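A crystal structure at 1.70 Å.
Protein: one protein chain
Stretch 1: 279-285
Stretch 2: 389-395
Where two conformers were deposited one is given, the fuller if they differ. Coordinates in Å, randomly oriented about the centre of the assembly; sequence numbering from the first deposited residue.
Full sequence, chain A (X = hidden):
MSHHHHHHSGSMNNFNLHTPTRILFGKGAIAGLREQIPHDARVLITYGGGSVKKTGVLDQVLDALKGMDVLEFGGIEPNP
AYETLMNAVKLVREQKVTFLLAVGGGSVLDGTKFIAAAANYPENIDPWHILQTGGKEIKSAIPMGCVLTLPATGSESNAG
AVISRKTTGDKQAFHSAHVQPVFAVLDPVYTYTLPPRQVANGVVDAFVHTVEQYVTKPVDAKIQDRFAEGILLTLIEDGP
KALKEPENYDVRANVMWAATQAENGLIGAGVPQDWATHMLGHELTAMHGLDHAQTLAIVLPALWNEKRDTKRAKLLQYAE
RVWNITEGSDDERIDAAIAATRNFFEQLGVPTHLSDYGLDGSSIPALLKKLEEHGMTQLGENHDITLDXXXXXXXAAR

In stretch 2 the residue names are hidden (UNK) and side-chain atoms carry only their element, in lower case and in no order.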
# COMPACT_ATOMS: atom_id res chain seq x y z
N MET A 279 -8.34 5.17 -7.65
CA MET A 279 -9.41 4.50 -8.38
C MET A 279 -9.22 4.60 -9.89
O MET A 279 -9.41 3.61 -10.62
CB MET A 279 -10.77 5.07 -7.97
CG MET A 279 -11.11 4.82 -6.49
SD MET A 279 -11.06 3.08 -6.01
CE MET A 279 -9.48 3.00 -5.19
N LEU A 280 -8.82 5.79 -10.36
CA LEU A 280 -8.54 5.99 -11.79
C LEU A 280 -7.32 5.19 -12.22
O LEU A 280 -7.30 4.57 -13.28
CB LEU A 280 -8.33 7.47 -12.11
CG LEU A 280 -9.56 8.39 -12.06
CD1 LEU A 280 -9.20 9.79 -12.57
CD2 LEU A 280 -10.68 7.82 -12.87
N GLY A 281 -6.29 5.23 -11.38
CA GLY A 281 -5.08 4.48 -11.65
C GLY A 281 -5.31 2.99 -11.77
O GLY A 281 -4.69 2.32 -12.61
N HIS A 282 -6.20 2.46 -10.93
CA HIS A 282 -6.47 1.02 -10.90
C HIS A 282 -6.97 0.50 -12.25
O HIS A 282 -6.66 -0.62 -12.62
CB HIS A 282 -7.50 0.69 -9.81
CG HIS A 282 -6.95 0.69 -8.41
ND1 HIS A 282 -7.75 0.52 -7.30
CD2 HIS A 282 -5.69 0.85 -7.95
CE1 HIS A 282 -7.00 0.57 -6.21
NE2 HIS A 282 -5.75 0.77 -6.57
N GLU A 283 -7.75 1.30 -12.97
CA GLU A 283 -8.23 0.88 -14.29
C GLU A 283 -7.10 0.82 -15.32
O GLU A 283 -7.16 -0.00 -16.24
CB GLU A 283 -9.34 1.81 -14.78
CG GLU A 283 -10.54 1.93 -13.85
CD GLU A 283 -11.26 0.62 -13.57
OE1 GLU A 283 -11.00 -0.41 -14.23
OE2 GLU A 283 -12.12 0.62 -12.66
N LEU A 284 -6.08 1.66 -15.17
CA LEU A 284 -4.91 1.59 -16.05
C LEU A 284 -4.11 0.30 -15.82
O LEU A 284 -3.60 -0.30 -16.77
CB LEU A 284 -4.00 2.82 -15.86
CG LEU A 284 -4.65 4.15 -16.28
CD1 LEU A 284 -3.76 5.33 -15.90
CD2 LEU A 284 -4.91 4.17 -17.81
N THR A 285 -4.00 -0.12 -14.57
CA THR A 285 -3.31 -1.38 -14.28
C THR A 285 -4.11 -2.56 -14.83
O THR A 285 -3.56 -3.45 -15.50
CB THR A 285 -3.06 -1.58 -12.77
OG1 THR A 285 -2.14 -0.59 -12.30
CG2 THR A 285 -2.48 -2.98 -12.52
N UNK A 389 -15.78 13.94 -15.72
CA UNK A 389 -14.60 14.50 -15.08
C UNK A 389 -13.42 13.53 -15.21
O UNK A 389 -12.30 13.94 -15.54
c UNK A 389 -14.84 14.81 -13.58
c UNK A 389 -13.63 15.51 -12.99
c UNK A 389 -16.10 15.68 -13.40
N UNK A 390 -13.67 12.26 -14.94
CA UNK A 390 -12.63 11.24 -15.13
C UNK A 390 -12.12 11.23 -16.57
O UNK A 390 -10.93 11.06 -16.82
c UNK A 390 -13.18 9.86 -14.74
o UNK A 390 -13.52 9.86 -13.36
N UNK A 391 -13.03 11.42 -17.51
CA UNK A 391 -12.65 11.55 -18.91
C UNK A 391 -11.67 12.70 -19.11
O UNK A 391 -10.65 12.54 -19.77
n UNK A 391 -16.51 12.96 -24.11
n UNK A 391 -15.36 11.69 -25.67
c UNK A 391 -13.89 11.76 -19.78
c UNK A 391 -14.85 12.07 -22.07
c UNK A 391 -15.53 12.10 -24.42
n UNK A 391 -14.72 11.66 -23.47
c UNK A 391 -13.61 11.71 -21.28
N UNK A 392 -11.97 13.87 -18.54
CA UNK A 392 -11.08 15.02 -18.69
C UNK A 392 -9.71 14.77 -18.07
O UNK A 392 -8.69 15.24 -18.57
c UNK A 392 -14.56 18.47 -16.58
n UNK A 392 -13.34 18.49 -17.12
n UNK A 392 -14.71 18.63 -15.28
c UNK A 392 -13.06 18.33 -18.54
n UNK A 392 -15.62 18.28 -17.36
c UNK A 392 -11.71 16.27 -18.07
c UNK A 392 -12.83 16.86 -18.89
N UNK A 393 -9.71 14.06 -16.95
CA UNK A 393 -8.46 13.76 -16.26
C UNK A 393 -7.58 12.81 -17.08
O UNK A 393 -6.40 13.09 -17.28
c UNK A 393 -9.38 14.24 -13.98
c UNK A 393 -8.73 13.18 -14.87
c UNK A 393 -9.90 13.67 -12.69
c UNK A 393 -7.41 12.70 -14.22
N UNK A 394 -8.15 11.71 -17.55
CA UNK A 394 -7.41 10.78 -18.42
C UNK A 394 -6.91 11.49 -19.68
O UNK A 394 -5.78 11.30 -20.12
c UNK A 394 -7.42 7.97 -17.08
c UNK A 394 -8.48 8.50 -17.81
c UNK A 394 -8.27 9.60 -18.83
c UNK A 394 -9.98 6.94 -16.70
c UNK A 394 -7.63 6.93 -16.15
c UNK A 394 -9.75 7.96 -17.61
o UNK A 394 -9.17 5.41 -15.09
c UNK A 394 -8.91 6.43 -15.98
N UNK A 395 -7.76 12.33 -20.26
CA UNK A 395 -7.39 13.04 -21.47
C UNK A 395 -6.20 13.97 -21.24
O UNK A 395 -5.27 14.01 -22.04
c UNK A 395 -8.31 14.61 -23.25
o UNK A 395 -7.35 14.23 -25.38
o UNK A 395 -8.62 12.62 -24.57
c UNK A 395 -8.08 13.75 -24.48
c UNK A 395 -8.60 13.82 -22.00

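Position 389 carries three side-chain carbons, the first bearing the other two, and none of them touches stretch 1. A fork of two carbons at CB with no heteroatom is valine, Val389. It is buried, yet takes no part in this contact.

Position 390 has one carbon and then one oxygen, and its CA-to-CB bond points toward the first helix. The oxygen lies 3.5 Å from Leu280 CD2. Two atoms of this kind make serine, Ser390. Its CA is 7.4 Å from the CA of Leu280, the closest register of the two backbones, and the short side chain fits that narrow gap with its OG against a leucine methyl.

Position 391 is a chain of three carbons, a nitrogen, and a carbon carrying two more nitrogens. That guanidinium group identifies Arg391, directed away from stretch 1 and exposed. Position 392 has the same atoms and is likewise an arginine, Arg392; it is out of reach, its guanidinium hydrogen-bonded elsewhere in the structure.

Position 393 shows four carbons, forked at the first, with one arm two carbons long. One of them approaches Leu280 CD1 to 3.8 Å. The unequal fork is isoleucine, Ile393, and the atom in contact is CG2, the shorter arm; CB points toward the partner helix.

Position 394 has one carbon and then a six-carbon ring bearing an oxygen. That oxygen sits 2.7 Å from Leu280 O. A ring of six carbons carrying a hydroxyl oxygen is tyrosine, Tyr394. Its CB points sideways, yet the ring carries OH to the other helix, where it donates a hydrogen bond to Leu280 O. The acceptor lies at the ring edge, near its plane. Leu280 CD2 packs 3.8 Å from CZ, and Leu284 CG lies 4.1 Å from CE1.

Position 395 has three carbons, the last bearing two oxygens: a carboxylate, hence Glu395, out of reach and exposed.

The contact works through one leucine and one tyrosine. The helices cross at -62° with axes 11.7 Å apart, and Leu280 answers positions 390, 393 and 394, the spacing that brings successive turns of a helix to one side. Leu280 O accepts the phenol's hydrogen bond, and within its own helix it also receives a weak bond from Glu283 N at 3.3 Å. The rule to read is a long polar-tipped ring spanning the gap, with a small serine and a branched isoleucine beside the leucine.

Stretch 2, residues 389-395: VSRRIYE
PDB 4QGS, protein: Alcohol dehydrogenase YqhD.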